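Local coordinates for DNA polymerase III, beta subunit (Thermotoga maritima, PDB 1VPK), which probably tethers DNA polymerases and other proteins to DNA for processive work, as a ring-shaped head-to-tail homodimer that encircles the double helix, at residues Lys23-Ile28 against Thr238-Thr243; Thr143-Glu148 against Ala191-Glu196. All coordinates share one frame; numbering follows the deposited sequence. Where two conformers were deposited one is given.

Contact 1. Residues Lys23-Ile28 against Thr238-Thr243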
ATOM      1  N   LYS A  23     -20.121 -14.936  -2.035  1.00 49.26           N
ATOM      2  CA  LYS A  23     -18.944 -14.075  -2.168  1.00 50.74           C
ATOM      3  C   LYS A  23     -18.525 -13.850  -3.637  1.00 49.63           C
ATOM      4  O   LYS A  23     -18.271 -12.719  -4.077  1.00 50.04           O
ATOM      5  CB  LYS A  23     -17.788 -14.717  -1.416  1.00 51.29           C
ATOM      6  CG  LYS A  23     -16.563 -13.819  -1.258  1.00 54.21           C
ATOM      7  CD  LYS A  23     -15.566 -14.424  -0.219  1.00 55.51           C
ATOM      8  CE  LYS A  23     -14.950 -15.753  -0.671  1.00 59.40           C
ATOM      9  NZ  LYS A  23     -13.893 -16.296   0.286  1.00 60.26           N
ATOM     10  N   ASP A  24     -18.417 -14.950  -4.377  1.00 49.52           N
ATOM     11  CA  ASP A  24     -18.073 -14.935  -5.812  1.00 49.58           C
ATOM     12  C   ASP A  24     -19.060 -14.090  -6.640  1.00 48.62           C
ATOM     13  O   ASP A  24     -18.654 -13.240  -7.436  1.00 46.45           O
ATOM     14  CB  ASP A  24     -18.003 -16.378  -6.331  0.50 49.53           C
ATOM     15  CG  ASP A  24     -16.836 -17.165  -5.732  0.50 50.21           C
ATOM     16  OD1 ASP A  24     -16.175 -16.660  -4.782  0.50 51.58           O
ATOM     17  OD2 ASP A  24     -16.580 -18.298  -6.214  0.50 51.80           O
ATOM     18  N   LYS A  25     -20.361 -14.285  -6.445  1.00 48.82           N
ATOM     19  CA  LYS A  25     -21.358 -13.515  -7.227  1.00 49.16           C
ATOM     20  C   LYS A  25     -21.456 -12.024  -6.872  1.00 50.21           C
ATOM     21  O   LYS A  25     -21.641 -11.170  -7.756  1.00 49.83           O
ATOM     22  CB  LYS A  25     -22.741 -14.206  -7.167  1.00 49.40           C
ATOM     23  CG  LYS A  25     -22.692 -15.627  -7.757  1.00 50.30           C
ATOM     24  CD  LYS A  25     -22.589 -15.543  -9.314  1.00 52.32           C
ATOM     25  CE  LYS A  25     -22.169 -16.833 -10.011  1.00 50.90           C
ATOM     26  NZ  LYS A  25     -22.917 -18.067  -9.772  1.00 51.94           N
ATOM     27  N   ILE A  26     -21.318 -11.703  -5.584  1.00 49.02           N
ATOM     28  CA  ILE A  26     -21.228 -10.311  -5.148  1.00 50.35           C
ATOM     29  C   ILE A  26     -20.003  -9.642  -5.764  1.00 50.32           C
ATOM     30  O   ILE A  26     -20.098  -8.547  -6.291  1.00 49.83           O
ATOM     31  CB  ILE A  26     -21.219 -10.222  -3.601  1.00 49.72           C
ATOM     32  CG1 ILE A  26     -22.608 -10.594  -3.048  1.00 49.87           C
ATOM     33  CG2 ILE A  26     -20.705  -8.867  -3.105  1.00 52.77           C
ATOM     34  CD1 ILE A  26     -23.635  -9.616  -3.294  1.00 57.31           C
ATOM     35  N   THR A  27     -18.847 -10.300  -5.656  1.00 50.69           N
ATOM     36  CA  THR A  27     -17.593  -9.789  -6.182  1.00 51.12           C
ATOM     37  C   THR A  27     -17.682  -9.538  -7.670  1.00 51.53           C
ATOM     38  O   THR A  27     -17.243  -8.489  -8.170  1.00 50.99           O
ATOM     39  CB  THR A  27     -16.439 -10.793  -5.884  1.00 51.57           C
ATOM     40  OG1 THR A  27     -16.316 -10.916  -4.469  1.00 52.30           O
ATOM     41  CG2 THR A  27     -15.123 -10.318  -6.397  1.00 52.61           C
ATOM     42  N   ILE A  28     -18.260 -10.492  -8.379  1.00 50.95           N
ATOM     43  CA  ILE A  28     -18.383 -10.380  -9.816  1.00 52.69           C
ATOM     44  C   ILE A  28     -19.214  -9.195 -10.267  1.00 53.29           C
ATOM     45  O   ILE A  28     -18.862  -8.522 -11.244  1.00 55.68           O
ATOM     46  CB  ILE A  28     -18.964 -11.664 -10.426  1.00 53.28           C
ATOM     47  CG1 ILE A  28     -17.881 -12.702 -10.389  1.00 51.85           C
ATOM     48  CG2 ILE A  28     -19.442 -11.425 -11.902  1.00 55.66           C
ATOM     49  CD1 ILE A  28     -18.332 -14.123 -10.650  1.00 57.35           C
ATOM     50  N   THR A 238     -21.103 -15.618 -19.173  1.00 54.17           N
ATOM     51  CA  THR A 238     -20.687 -16.936 -18.725  1.00 54.81           C
ATOM     52  C   THR A 238     -21.971 -17.743 -18.453  1.00 55.04           C
ATOM     53  O   THR A 238     -23.077 -17.293 -18.748  1.00 54.62           O
ATOM     54  CB  THR A 238     -19.814 -16.876 -17.448  1.00 54.93           C
ATOM     55  OG1 THR A 238     -20.623 -16.534 -16.311  1.00 54.74           O
ATOM     56  CG2 THR A 238     -18.699 -15.838 -17.599  1.00 55.10           C
ATOM     57  N   ASN A 239     -21.791 -18.960 -17.945  1.00 54.84           N
ATOM     58  CA  ASN A 239     -22.853 -19.851 -17.485  1.00 54.86           C
ATOM     59  C   ASN A 239     -23.914 -19.132 -16.625  1.00 53.84           C
ATOM     60  O   ASN A 239     -25.116 -19.224 -16.908  1.00 55.07           O
ATOM     61  CB  ASN A 239     -22.150 -20.931 -16.632  1.00 56.07           C
ATOM     62  CG  ASN A 239     -22.990 -22.136 -16.369  1.00 60.41           C
ATOM     63  OD1 ASN A 239     -23.606 -22.703 -17.283  1.00 69.01           O
ATOM     64  ND2 ASN A 239     -22.971 -22.596 -15.112  1.00 64.89           N
ATOM     65  N   ASP A 240     -23.435 -18.368 -15.638  1.00 51.38           N
ATOM     66  CA  ASP A 240     -24.231 -17.865 -14.496  1.00 49.73           C
ATOM     67  C   ASP A 240     -24.352 -16.338 -14.458  1.00 49.56           C
ATOM     68  O   ASP A 240     -25.092 -15.816 -13.624  1.00 49.06           O
ATOM     69  CB  ASP A 240     -23.514 -18.207 -13.186  0.65 48.68           C
ATOM     70  CG  ASP A 240     -23.626 -19.610 -12.781  0.65 49.60           C
ATOM     71  OD1 ASP A 240     -24.445 -20.381 -13.339  0.65 53.74           O
ATOM     72  OD2 ASP A 240     -22.853 -19.960 -11.861  0.65 49.23           O
ATOM     73  N   VAL A 241     -23.606 -15.644 -15.319  1.00 49.09           N
ATOM     74  CA  VAL A 241     -23.421 -14.201 -15.259  1.00 49.87           C
ATOM     75  C   VAL A 241     -23.594 -13.565 -16.629  1.00 50.26           C
ATOM     76  O   VAL A 241     -22.855 -13.856 -17.577  1.00 49.93           O
ATOM     77  CB  VAL A 241     -22.042 -13.798 -14.616  1.00 50.93           C
ATOM     78  CG1 VAL A 241     -21.974 -12.280 -14.371  1.00 51.02           C
ATOM     79  CG2 VAL A 241     -21.861 -14.493 -13.298  1.00 51.21           C
ATOM     80  N   GLU A 242     -24.596 -12.686 -16.733  1.00 50.24           N
ATOM     81  CA  GLU A 242     -24.783 -11.852 -17.926  1.00 50.62           C
ATOM     82  C   GLU A 242     -24.336 -10.445 -17.637  1.00 50.66           C
ATOM     83  O   GLU A 242     -24.856  -9.774 -16.725  1.00 49.28           O
ATOM     84  CB  GLU A 242     -26.235 -11.820 -18.350  1.00 50.54           C
ATOM     85  CG  GLU A 242     -26.731 -13.150 -18.884  1.00 54.73           C
ATOM     86  CD  GLU A 242     -26.252 -13.450 -20.317  1.00 59.62           C
ATOM     87  OE1 GLU A 242     -26.049 -12.499 -21.132  1.00 61.63           O
ATOM     88  OE2 GLU A 242     -26.103 -14.657 -20.621  1.00 61.69           O
ATOM     89  N   THR A 243     -23.366  -9.986 -18.427  1.00 50.42           N
ATOM     90  CA  THR A 243     -22.912  -8.616 -18.365  1.00 50.14           C
ATOM     91  C   THR A 243     -23.234  -7.951 -19.694  1.00 49.99           C
ATOM     92  O   THR A 243     -22.893  -8.489 -20.726  1.00 48.10           O
ATOM     93  CB  THR A 243     -21.397  -8.561 -18.072  1.00 50.97           C
ATOM     94  OG1 THR A 243     -21.144  -9.174 -16.795  1.00 50.50           O
ATOM     95  CG2 THR A 243     -20.887  -7.145 -18.037  1.00 53.58           C
TER
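Lys25 and Ile28, on one face of helix 19-29 in the N-terminal domain, meet Asp240 and Val241 of the central domain, at a seam between two modules of the beta subunit ring. The second segment rounds the hairpin turn between strands 233-237 and 241-246. It starts at Thr238, whose N bonds to Val241 O at 3.0 Å, while its OG1 takes weak bonds from the backbone N of Asp240 and of Val241. Asn239 sits at the exposed bend, its N held by Glu222.

Asp240 turns back toward the helix. In the conformer given, one of two deposited, Asp240 OD2 lies 2.8 Å from Lys25 NZ in a salt bridge, approached from above the carboxylate plane, 43° out of it. The lysine gets there by folding at chi2 (-74°) and again at chi4, the two side chains meeting roughly perpendicular. Its ammonium is shared: it is also salt-bridged to Glu21, its strongest partner, and hydrogen-bonded to Thr68 O, so the buried ammonium probably has its charge offset by more than one acid.

At Val241 the strand begins, and the contact turns apolar. Lys25 CE lies 4.0 Å from Val241 CG2, the lysine and valine side chains running antiparallel alongside one another, and Val65 of the neighbouring strand 63-68 touches the same valine. Ile28 completes the packing with its CG2 branch, which stands 3.6 Å from Val241 CG1 and 4.1 Å from Val241 CG2.

Contact 2. Residues Thr143-Glu148 against Ala191-Glu196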
ATOM      1  N   THR A 143     -11.189 -17.863 -21.934  1.00 47.13           N
ATOM      2  CA  THR A 143     -11.301 -16.906 -20.862  1.00 47.25           C
ATOM      3  C   THR A 143      -9.954 -16.306 -20.489  1.00 47.45           C
ATOM      4  O   THR A 143      -9.823 -15.091 -20.420  1.00 47.14           O
ATOM      5  CB  THR A 143     -11.929 -17.602 -19.660  1.00 46.76           C
ATOM      6  OG1 THR A 143     -13.115 -18.270 -20.108  1.00 46.97           O
ATOM      7  CG2 THR A 143     -12.285 -16.641 -18.604  1.00 47.64           C
ATOM      8  N   SER A 144      -8.966 -17.177 -20.285  1.00 47.99           N
ATOM      9  CA  SER A 144      -7.597 -16.800 -19.920  1.00 48.99           C
ATOM     10  C   SER A 144      -6.934 -15.940 -21.006  1.00 48.91           C
ATOM     11  O   SER A 144      -6.220 -15.001 -20.704  1.00 48.42           O
ATOM     12  CB  SER A 144      -6.740 -18.060 -19.715  1.00 49.10           C
ATOM     13  OG  SER A 144      -7.478 -19.073 -19.027  1.00 52.30           O
ATOM     14  N   LEU A 145      -7.162 -16.280 -22.267  1.00 49.41           N
ATOM     15  CA  LEU A 145      -6.622 -15.489 -23.372  1.00 50.32           C
ATOM     16  C   LEU A 145      -7.160 -14.070 -23.368  1.00 50.50           C
ATOM     17  O   LEU A 145      -6.429 -13.105 -23.524  1.00 50.96           O
ATOM     18  CB  LEU A 145      -7.014 -16.136 -24.697  1.00 50.49           C
ATOM     19  CG  LEU A 145      -6.358 -15.556 -25.954  1.00 51.09           C
ATOM     20  CD1 LEU A 145      -4.863 -15.799 -25.880  1.00 52.65           C
ATOM     21  CD2 LEU A 145      -6.917 -16.255 -27.176  1.00 51.85           C
ATOM     22  N   LEU A 146      -8.468 -13.941 -23.240  1.00 50.73           N
ATOM     23  CA  LEU A 146      -9.077 -12.611 -23.245  1.00 50.80           C
ATOM     24  C   LEU A 146      -8.635 -11.798 -22.022  1.00 50.95           C
ATOM     25  O   LEU A 146      -8.363 -10.624 -22.142  1.00 49.48           O
ATOM     26  CB  LEU A 146     -10.585 -12.712 -23.308  1.00 50.29           C
ATOM     27  CG  LEU A 146     -11.319 -11.364 -23.383  1.00 51.85           C
ATOM     28  CD1 LEU A 146     -10.952 -10.597 -24.639  1.00 51.04           C
ATOM     29  CD2 LEU A 146     -12.841 -11.608 -23.285  1.00 51.23           C
ATOM     30  N   GLU A 147      -8.532 -12.442 -20.863  1.00 51.99           N
ATOM     31  CA  GLU A 147      -8.021 -11.783 -19.655  1.00 52.68           C
ATOM     32  C   GLU A 147      -6.665 -11.166 -19.878  1.00 52.52           C
ATOM     33  O   GLU A 147      -6.443 -10.009 -19.558  1.00 51.09           O
ATOM     34  CB  GLU A 147      -7.904 -12.763 -18.480  1.00 53.78           C
ATOM     35  CG  GLU A 147      -7.714 -12.059 -17.133  1.00 57.59           C
ATOM     36  CD  GLU A 147      -6.241 -11.875 -16.685  1.00 65.57           C
ATOM     37  OE1 GLU A 147      -5.322 -12.567 -17.197  1.00 69.31           O
ATOM     38  OE2 GLU A 147      -5.991 -11.044 -15.766  1.00 71.14           O
ATOM     39  N   GLU A 148      -5.757 -11.979 -20.422  1.00 52.63           N
ATOM     40  CA  GLU A 148      -4.402 -11.558 -20.786  1.00 53.28           C
ATOM     41  C   GLU A 148      -4.367 -10.393 -21.773  1.00 52.06           C
ATOM     42  O   GLU A 148      -3.631  -9.417 -21.578  1.00 51.89           O
ATOM     43  CB  GLU A 148      -3.624 -12.774 -21.321  1.00 52.87           C
ATOM     44  CG  GLU A 148      -2.313 -12.470 -22.019  1.00 56.25           C
ATOM     45  CD  GLU A 148      -1.538 -13.767 -22.411  1.00 57.33           C
ATOM     46  OE1 GLU A 148      -2.185 -14.853 -22.495  1.00 61.65           O
ATOM     47  OE2 GLU A 148      -0.293 -13.690 -22.615  1.00 63.07           O
ATOM     48  N   ALA A 191      -3.036  -5.262 -28.535  1.00 49.07           N
ATOM     49  CA  ALA A 191      -2.930  -6.714 -28.380  1.00 49.19           C
ATOM     50  C   ALA A 191      -3.812  -7.352 -29.465  1.00 49.53           C
ATOM     51  O   ALA A 191      -4.955  -6.898 -29.695  1.00 48.09           O
ATOM     52  CB  ALA A 191      -3.440  -7.144 -26.954  1.00 50.08           C
ATOM     53  N   GLU A 192      -3.306  -8.396 -30.106  1.00 48.50           N
ATOM     54  CA  GLU A 192      -4.047  -9.093 -31.148  1.00 49.85           C
ATOM     55  C   GLU A 192      -3.814 -10.603 -31.037  1.00 49.54           C
ATOM     56  O   GLU A 192      -2.670 -11.059 -30.868  1.00 49.47           O
ATOM     57  CB  GLU A 192      -3.572  -8.584 -32.502  1.00 50.65           C
ATOM     58  CG  GLU A 192      -4.227  -9.187 -33.707  1.00 52.42           C
ATOM     59  CD  GLU A 192      -3.723  -8.536 -34.980  1.00 51.85           C
ATOM     60  OE1 GLU A 192      -4.233  -7.441 -35.301  1.00 53.47           O
ATOM     61  OE2 GLU A 192      -2.828  -9.107 -35.628  1.00 53.96           O
ATOM     62  N   GLU A 193      -4.884 -11.387 -31.147  1.00 49.38           N
ATOM     63  CA  GLU A 193      -4.753 -12.843 -31.069  1.00 49.76           C
ATOM     64  C   GLU A 193      -5.727 -13.506 -32.015  1.00 49.90           C
ATOM     65  O   GLU A 193      -6.878 -13.051 -32.208  1.00 47.98           O
ATOM     66  CB  GLU A 193      -5.088 -13.346 -29.652  1.00 50.07           C
ATOM     67  CG  GLU A 193      -4.111 -12.913 -28.557  1.00 51.56           C
ATOM     68  CD  GLU A 193      -2.870 -13.742 -28.527  1.00 54.78           C
ATOM     69  OE1 GLU A 193      -2.787 -14.706 -29.305  1.00 55.35           O
ATOM     70  OE2 GLU A 193      -1.974 -13.432 -27.712  1.00 58.22           O
ATOM     71  N   GLN A 194      -5.285 -14.637 -32.519  1.00 49.27           N
ATOM     72  CA  GLN A 194      -6.125 -15.504 -33.287  1.00 50.06           C
ATOM     73  C   GLN A 194      -7.170 -16.116 -32.380  1.00 50.03           C
ATOM     74  O   GLN A 194      -6.876 -16.569 -31.262  1.00 49.86           O
ATOM     75  CB  GLN A 194      -5.285 -16.588 -33.953  1.00 50.31           C
ATOM     76  CG  GLN A 194      -6.113 -17.411 -34.904  1.00 52.59           C
ATOM     77  CD  GLN A 194      -5.334 -18.326 -35.776  1.00 54.13           C
ATOM     78  OE1 GLN A 194      -4.172 -18.062 -36.141  1.00 57.30           O
ATOM     79  NE2 GLN A 194      -5.987 -19.416 -36.172  1.00 55.72           N
ATOM     80  N   ILE A 195      -8.414 -16.076 -32.842  1.00 50.31           N
ATOM     81  CA  ILE A 195      -9.537 -16.680 -32.133  1.00 49.53           C
ATOM     82  C   ILE A 195     -10.414 -17.323 -33.208  1.00 50.16           C
ATOM     83  O   ILE A 195     -10.043 -17.300 -34.390  1.00 49.21           O
ATOM     84  CB  ILE A 195     -10.335 -15.664 -31.340  1.00 49.91           C
ATOM     85  CG1 ILE A 195     -10.982 -14.603 -32.251  1.00 47.49           C
ATOM     86  CG2 ILE A 195      -9.451 -14.999 -30.243  1.00 50.15           C
ATOM     87  CD1 ILE A 195     -12.030 -13.814 -31.521  1.00 48.66           C
ATOM     88  N   GLU A 196     -11.540 -17.917 -32.802  1.00 49.56           N
ATOM     89  CA  GLU A 196     -12.576 -18.335 -33.740  1.00 50.76           C
ATOM     90  C   GLU A 196     -13.655 -17.226 -33.784  1.00 50.25           C
ATOM     91  O   GLU A 196     -14.335 -16.932 -32.761  1.00 49.76           O
ATOM     92  CB  GLU A 196     -13.148 -19.726 -33.380  1.00 50.73           C
ATOM     93  CG  GLU A 196     -12.081 -20.857 -33.231  1.00 52.96           C
ATOM     94  CD  GLU A 196     -12.649 -22.307 -33.405  1.00 53.58           C
ATOM     95  OE1 GLU A 196     -12.961 -22.966 -32.374  1.00 58.11           O
ATOM     96  OE2 GLU A 196     -12.781 -22.798 -34.565  1.00 56.88           O
TER
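Leu145 carries this contact, pointing from the first turn of helix 143-153 at Glu193 of strand 187-194 and Ile195 of the loop that follows. Its CB leaves the helix toward the strand, and CG continues outward, anti to the backbone N (chi1 -171°), so that the two methyls are held out toward different residues of 191-196.

CD1 goes to Glu193. Leu145 CD1 stands over the flat face of the carboxylate, 3.9 Å from Glu193 CD, with Glu193 OE1 and OE2 each 4.2 Å from that methyl, and it also touches Glu193 CG at 4.0 Å. The glutamate chain folds at chi2 (-80°), which brings the acid group under CD1; OE2 is hydrogen-bonded to Tyr368 OH on strand 368-372, and that bond helps to fix the rotation. Glu148 OE2, one turn along the helix, is 5.4 Å from Glu193 OE2, near enough that the two like charges probably feel each other, though Glu148 OE2 also has a long, weak ion pair with Lys152.

Leu145 CD2 takes the other direction, 4.1 Å from Gln194 O and 4.2 Å from Ile195 CG2. Ile195 itself also packs on Leu178, Phe139 and Val141.

With Leu145 cut back to an alanine, Ile195 CG2 and the Glu193 carboxylate face would probably lose the methyls that lie against them.

No hydrogen bond crosses between the segments; a single leucine packs against the strand and the residues after it. In beta-subunit rings of this family the helices line the inner surface around the DNA channel and antiparallel sheets form the outer layer; Leu145 joins one such helix to that layer.

Contact 1 joins two domains, whereas contact 2 stays within the central one. Along the chain the order is 23-28, 143-148, 191-196, 238-243, so both segments of contact 2 fall between those of contact 1. Their centres are 20 Å apart, and the nearest atoms, about 7 Å apart, do not touch. One antiparallel sheet connects them: it contains strand 241-246 of contact 1 and strand 137-142, which leads directly into helix 143-153 of contact 2. Strand 187-194 belongs instead to a sheet shared with the C-terminal domain. The central domain thus continues into both neighbours through its sheets, consistent with a continuous arc forming half of the ring.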